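Long-range contact in inulin fructotransferase (Bacillus sp. snu-7, PDB 2INV), which probably depolymerises inulin by intramolecular fructosyl transfer, a lyase-type reaction that releases a cyclic difructose anhydride: residues L234-N248 / I257-R271. Numbering follows the deposited sequence.
With 2PO (phosphonate), chain H.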
loop_
_atom_site.group_PDB
_atom_site.type_symbol
_atom_site.label_atom_id
_atom_site.label_comp_id
_atom_site.label_asym_id
_atom_site.label_seq_id
_atom_site.Cartn_x
_atom_site.Cartn_y
_atom_site.Cartn_z
ATOM N N LEU A 234 -0.543 -2.419 -17.456
ATOM C CA LEU A 234 -1.815 -2.448 -16.743
ATOM C C LEU A 234 -2.869 -1.963 -17.728
ATOM O O LEU A 234 -2.762 -0.868 -18.288
ATOM C CB LEU A 234 -1.803 -1.535 -15.522
ATOM C CG LEU A 234 -3.168 -1.409 -14.833
ATOM C CD1 LEU A 234 -3.631 -2.762 -14.312
ATOM C CD2 LEU A 234 -3.065 -0.406 -13.699
ATOM N N LEU A 235 -3.874 -2.797 -17.956
ATOM C CA LEU A 235 -4.946 -2.477 -18.883
ATOM C C LEU A 235 -6.294 -2.568 -18.179
ATOM O O LEU A 235 -6.547 -3.514 -17.428
ATOM C CB LEU A 235 -4.888 -3.450 -20.061
ATOM C CG LEU A 235 -6.093 -3.587 -20.992
ATOM C CD1 LEU A 235 -6.407 -2.267 -21.675
ATOM C CD2 LEU A 235 -5.785 -4.662 -22.020
ATOM N N ALA A 236 -7.154 -1.581 -18.411
ATOM C CA ALA A 236 -8.469 -1.572 -17.786
ATOM C C ALA A 236 -9.563 -1.248 -18.797
ATOM O O ALA A 236 -9.486 -0.247 -19.509
ATOM C CB ALA A 236 -8.489 -0.572 -16.657
ATOM N N GLU A 237 -10.592 -2.090 -18.848
ATOM C CA GLU A 237 -11.683 -1.893 -19.792
ATOM C C GLU A 237 -13.015 -1.592 -19.128
ATOM O O GLU A 237 -13.558 -2.410 -18.383
ATOM C CB GLU A 237 -11.838 -3.120 -20.694
ATOM C CG GLU A 237 -10.573 -3.462 -21.477
ATOM C CD GLU A 237 -10.787 -4.608 -22.446
ATOM O OE1 GLU A 237 -11.779 -5.356 -22.277
ATOM O OE2 GLU A 237 -9.945 -4.787 -23.349
ATOM N N ASN A 238 -13.536 -0.404 -19.411
ATOM C CA ASN A 238 -14.821 0.029 -18.877
ATOM C C ASN A 238 -14.896 -0.182 -17.371
ATOM O O ASN A 238 -15.839 -0.785 -16.855
ATOM C CB ASN A 238 -15.937 -0.732 -19.589
ATOM C CG ASN A 238 -15.736 -0.761 -21.092
ATOM O OD1 ASN A 238 -15.626 0.287 -21.736
ATOM N ND2 ASN A 238 -15.677 -1.963 -21.660
ATOM N N HIS A 239 -13.871 0.312 -16.681
ATOM C CA HIS A 239 -13.787 0.220 -15.234
ATOM C C HIS A 239 -14.264 1.511 -14.628
ATOM O O HIS A 239 -14.144 2.583 -15.225
ATOM C CB HIS A 239 -12.357 -0.049 -14.771
ATOM C CG HIS A 239 -12.084 -1.488 -14.478
ATOM N ND1 HIS A 239 -11.861 -1.962 -13.204
ATOM C CD2 HIS A 239 -11.990 -2.563 -15.299
ATOM C CE1 HIS A 239 -11.636 -3.264 -13.252
ATOM N NE2 HIS A 239 -11.709 -3.652 -14.510
ATOM N N GLU A 240 -14.794 1.391 -13.424
ATOM C CA GLU A 240 -15.313 2.515 -12.689
ATOM C C GLU A 240 -14.799 2.325 -11.276
ATOM O O GLU A 240 -14.846 1.218 -10.746
ATOM C CB GLU A 240 -16.837 2.466 -12.739
ATOM C CG GLU A 240 -17.556 3.280 -11.681
ATOM C CD GLU A 240 -18.017 4.627 -12.187
ATOM O OE1 GLU A 240 -18.155 4.792 -13.419
ATOM O OE2 GLU A 240 -18.270 5.515 -11.345
ATOM N N GLY A 241 -14.282 3.392 -10.678
ATOM C CA GLY A 241 -13.757 3.300 -9.326
ATOM C C GLY A 241 -12.408 2.609 -9.193
ATOM O O GLY A 241 -12.024 2.202 -8.092
ATOM N N LEU A 242 -11.674 2.484 -10.296
ATOM C CA LEU A 242 -10.362 1.847 -10.249
ATOM C C LEU A 242 -9.348 2.759 -9.573
ATOM O O LEU A 242 -9.253 3.941 -9.897
ATOM C CB LEU A 242 -9.877 1.504 -11.660
ATOM C CG LEU A 242 -8.528 0.785 -11.815
ATOM C CD1 LEU A 242 -8.530 -0.520 -11.029
ATOM C CD2 LEU A 242 -8.254 0.508 -13.286
ATOM N N LEU A 243 -8.615 2.199 -8.616
ATOM C CA LEU A 243 -7.591 2.935 -7.894
ATOM C C LEU A 243 -6.277 2.266 -8.254
ATOM O O LEU A 243 -6.106 1.063 -8.054
ATOM C CB LEU A 243 -7.806 2.821 -6.385
ATOM C CG LEU A 243 -7.699 4.076 -5.519
ATOM C CD1 LEU A 243 -7.474 3.647 -4.077
ATOM C CD2 LEU A 243 -6.561 4.957 -5.984
ATOM N N VAL A 244 -5.358 3.042 -8.804
ATOM C CA VAL A 244 -4.061 2.508 -9.162
ATOM C C VAL A 244 -3.113 3.434 -8.423
ATOM O O VAL A 244 -3.031 4.630 -8.709
ATOM C CB VAL A 244 -3.881 2.531 -10.682
ATOM C CG1 VAL A 244 -2.530 1.955 -11.061
ATOM C CG2 VAL A 244 -4.992 1.707 -11.324
ATOM N N THR A 245 -2.402 2.860 -7.459
ATOM C CA THR A 245 -1.536 3.643 -6.600
ATOM C C THR A 245 -0.310 2.884 -6.079
ATOM O O THR A 245 -0.350 1.669 -5.884
ATOM C CB THR A 245 -2.367 4.116 -5.399
ATOM O OG1 THR A 245 -2.610 3.060 -4.259
ATOM C CG2 THR A 245 -3.612 4.859 -5.682
ATOM N N GLY A 246 0.768 3.623 -5.839
ATOM C CA GLY A 246 1.989 3.038 -5.310
ATOM C C GLY A 246 2.586 1.885 -6.092
ATOM O O GLY A 246 3.188 0.984 -5.515
ATOM N N ASN A 247 2.428 1.904 -7.407
ATOM C CA ASN A 247 2.991 0.851 -8.238
ATOM C C ASN A 247 4.260 1.379 -8.879
ATOM O O ASN A 247 4.374 2.575 -9.157
ATOM C CB ASN A 247 2.004 0.444 -9.336
ATOM C CG ASN A 247 0.742 -0.170 -8.784
ATOM O OD1 ASN A 247 0.725 -1.335 -8.374
ATOM N ND2 ASN A 247 -0.328 0.617 -8.758
ATOM N N ASN A 248 5.215 0.488 -9.107
ATOM C CA ASN A 248 6.460 0.879 -9.747
ATOM C C ASN A 248 6.462 0.167 -11.087
ATOM O O ASN A 248 6.876 -0.986 -11.194
ATOM C CB ASN A 248 7.658 0.447 -8.907
ATOM C CG ASN A 248 8.943 1.121 -9.342
ATOM O OD1 ASN A 248 9.283 1.117 -10.521
ATOM N ND2 ASN A 248 9.661 1.713 -8.392
ATOM N N ILE A 257 0.158 2.190 -18.465
ATOM C CA ILE A 257 -1.184 2.251 -17.916
ATOM C C ILE A 257 -2.098 2.606 -19.062
ATOM O O ILE A 257 -1.950 3.652 -19.696
ATOM C CB ILE A 257 -1.306 3.284 -16.794
ATOM C CG1 ILE A 257 -0.497 2.812 -15.585
ATOM C CG2 ILE A 257 -2.776 3.468 -16.411
ATOM C CD1 ILE A 257 -0.434 3.805 -14.458
ATOM N N GLU A 258 -3.048 1.721 -19.322
ATOM C CA GLU A 258 -3.937 1.913 -20.445
ATOM C C GLU A 258 -5.390 1.628 -20.110
ATOM O O GLU A 258 -5.784 0.480 -19.880
ATOM C CB GLU A 258 -3.465 1.016 -21.589
ATOM C CG GLU A 258 -4.057 1.328 -22.923
ATOM C CD GLU A 258 -3.528 0.387 -23.976
ATOM O OE1 GLU A 258 -2.292 0.179 -24.005
ATOM O OE2 GLU A 258 -4.330 -0.145 -24.781
ATOM N N PHE A 259 -6.183 2.692 -20.104
ATOM C CA PHE A 259 -7.607 2.612 -19.810
ATOM C C PHE A 259 -8.420 2.818 -21.083
ATOM O O PHE A 259 -8.142 3.737 -21.843
ATOM C CB PHE A 259 -8.043 3.749 -18.875
ATOM C CG PHE A 259 -7.522 3.663 -17.469
ATOM C CD1 PHE A 259 -6.853 2.538 -17.005
ATOM C CD2 PHE A 259 -7.763 4.716 -16.578
ATOM C CE1 PHE A 259 -6.434 2.462 -15.669
ATOM C CE2 PHE A 259 -7.353 4.643 -15.261
ATOM C CZ PHE A 259 -6.688 3.515 -14.803
ATOM N N THR A 260 -9.397 1.966 -21.350
ATOM C CA THR A 260 -10.251 2.256 -22.481
ATOM C C THR A 260 -11.654 2.382 -21.926
ATOM O O THR A 260 -12.193 1.451 -21.331
ATOM C CB THR A 260 -10.221 1.212 -23.633
ATOM O OG1 THR A 260 -11.286 1.515 -24.553
ATOM C CG2 THR A 260 -10.380 -0.196 -23.115
ATOM N N GLY A 261 -12.213 3.574 -22.096
ATOM C CA GLY A 261 -13.558 3.850 -21.633
ATOM C C GLY A 261 -13.795 3.677 -20.143
ATOM O O GLY A 261 -14.883 3.268 -19.745
ATOM N N CYS A 262 -12.796 3.949 -19.311
ATOM C CA CYS A 262 -13.001 3.823 -17.875
ATOM C C CYS A 262 -13.460 5.191 -17.390
ATOM O O CYS A 262 -13.096 6.213 -17.979
ATOM C CB CYS A 262 -11.703 3.414 -17.174
ATOM S SG CYS A 262 -10.963 1.904 -17.826
ATOM N N ASN A 263 -14.259 5.222 -16.328
ATOM C CA ASN A 263 -14.740 6.498 -15.813
ATOM C C ASN A 263 -14.504 6.608 -14.316
ATOM O O ASN A 263 -14.572 5.620 -13.590
ATOM C CB ASN A 263 -16.238 6.664 -16.095
ATOM C CG ASN A 263 -16.561 6.611 -17.571
ATOM O OD1 ASN A 263 -15.952 7.310 -18.383
ATOM N ND2 ASN A 263 -17.528 5.778 -17.929
ATOM N N ARG A 264 -14.234 7.824 -13.860
ATOM C CA ARG A 264 -14.001 8.088 -12.449
ATOM C C ARG A 264 -12.965 7.187 -11.790
ATOM O O ARG A 264 -13.175 6.716 -10.669
ATOM C CB ARG A 264 -15.301 7.960 -11.662
ATOM C CG ARG A 264 -16.381 8.913 -12.073
ATOM C CD ARG A 264 -17.559 8.152 -12.635
ATOM N NE ARG A 264 -18.307 8.997 -13.555
ATOM C CZ ARG A 264 -19.136 8.552 -14.488
ATOM N NH1 ARG A 264 -19.338 7.257 -14.634
ATOM N NH2 ARG A 264 -19.742 9.410 -15.295
ATOM N N CYS A 265 -11.853 6.934 -12.467
ATOM C CA CYS A 265 -10.822 6.095 -11.870
ATOM C C CYS A 265 -9.721 7.020 -11.389
ATOM O O CYS A 265 -9.775 8.232 -11.650
ATOM C CB CYS A 265 -10.268 5.096 -12.890
ATOM S SG CYS A 265 -11.499 3.932 -13.517
ATOM N N SER A 266 -8.728 6.466 -10.697
ATOM C CA SER A 266 -7.646 7.300 -10.197
ATOM C C SER A 266 -6.286 6.631 -10.291
ATOM O O SER A 266 -6.106 5.491 -9.844
ATOM C CB SER A 266 -7.920 7.700 -8.743
ATOM O OG SER A 266 -6.821 8.396 -8.193
ATOM N N VAL A 267 -5.333 7.351 -10.876
ATOM C CA VAL A 267 -3.974 6.856 -11.016
ATOM C C VAL A 267 -3.097 7.874 -10.297
ATOM O O VAL A 267 -2.748 8.924 -10.848
ATOM C CB VAL A 267 -3.595 6.737 -12.499
ATOM C CG1 VAL A 267 -2.158 6.279 -12.646
ATOM C CG2 VAL A 267 -4.531 5.742 -13.179
ATOM N N THR A 268 -2.743 7.537 -9.059
ATOM C CA THR A 268 -1.977 8.419 -8.197
ATOM C C THR A 268 -0.821 7.766 -7.443
ATOM O O THR A 268 -0.876 6.584 -7.100
ATOM C CB THR A 268 -2.917 9.018 -7.140
ATOM O OG1 THR A 268 -4.105 9.506 -7.777
ATOM C CG2 THR A 268 -2.223 10.133 -6.381
ATOM N N SER A 269 0.217 8.556 -7.176
ATOM C CA SER A 269 1.370 8.087 -6.410
ATOM C C SER A 269 2.050 6.865 -7.025
ATOM O O SER A 269 2.297 5.874 -6.342
ATOM C CB SER A 269 0.925 7.753 -4.983
ATOM O OG SER A 269 0.282 8.864 -4.388
ATOM N N ASN A 270 2.358 6.938 -8.314
ATOM C CA ASN A 270 3.010 5.836 -9.005
ATOM C C ASN A 270 4.316 6.269 -9.642
ATOM O O ASN A 270 4.552 7.452 -9.872
ATOM C CB ASN A 270 2.098 5.265 -10.100
ATOM C CG ASN A 270 0.830 4.654 -9.546
ATOM O OD1 ASN A 270 0.846 3.567 -8.963
ATOM N ND2 ASN A 270 -0.282 5.353 -9.726
ATOM N N ARG A 271 5.155 5.282 -9.934
ATOM C CA ARG A 271 6.436 5.504 -10.587
ATOM C C ARG A 271 6.341 4.873 -11.960
ATOM O O ARG A 271 6.195 3.661 -12.074
ATOM C CB ARG A 271 7.568 4.858 -9.782
ATOM C CG ARG A 271 8.980 5.124 -10.353
ATOM C CD ARG A 271 9.367 4.136 -11.444
ATOM N NE ARG A 271 10.666 4.456 -12.034
ATOM C CZ ARG A 271 11.627 3.562 -12.258
ATOM N NH1 ARG A 271 11.442 2.286 -11.937
ATOM N NH2 ARG A 271 12.777 3.940 -12.805
HETATM P P 2PO H . -0.220 3.971 -1.258
HETATM O O1P 2PO H . -1.225 3.927 -0.042
HETATM O O2P 2PO H . -0.772 2.964 -2.356
HETATM O O3P 2PO H . 1.229 3.839 -0.932
HETATM O O HOH W 1 -13.715 0.413 -23.720
HETATM O O HOH W 2 -18.356 3.498 -15.883
#
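R271 and N248 meet on neighbouring parallel strands, their side chains crossing at a slant. CG of R271 is anti to its own N (chi1 -176°) and the chain then bends at chi2, which brings the guanidinium edge back to the asparagine. R271 NH1 donates to N248 OD1 at 2.8 Å, on a lone pair in the carbonyl plane. The amide and guanidinium planes stand 80° apart. ND2 of N248 bonds to G241 O of the third subunit, and R271 packs against that same glycine.

V244 lies one corner back, facing the interior. Its CB rests 4.1 Å from CG2 of V267, and CG2 of V244 reaches the edge of the F259 ring. L242 and A236 lean obliquely on that ring, with A236 CB 3.5 Å from F259 CD1. V244 O is gripped twice. T268 N comes nearly head-on, while N270 ND2, 3.0 Å from V244 O, donates from above the carbonyl plane.

N270 also serves the corner through OD1, which takes N247 N at 2.8 Å and N247 ND2 at 3.2 Å. The two amides are nearly parallel, 11° apart, and N247 ND2 also bonds to V220 O, extending the row to the preceding coil.

At the outer end, E240 OE1 uses its syn lone pair for a salt bridge to R264 NH1 at 3.0 Å. R264 NE continues to E288 on the next coil.

T245 OG1 donates a hydrogen bond to O2P of the phosphonate at 2.6 Å, and the T245 OG1 atoms of the second and third subunits also bond to it. The in-register strands, filled core and asparagine ladder at the turn are characteristic of successive coils of a right-handed parallel beta-helix.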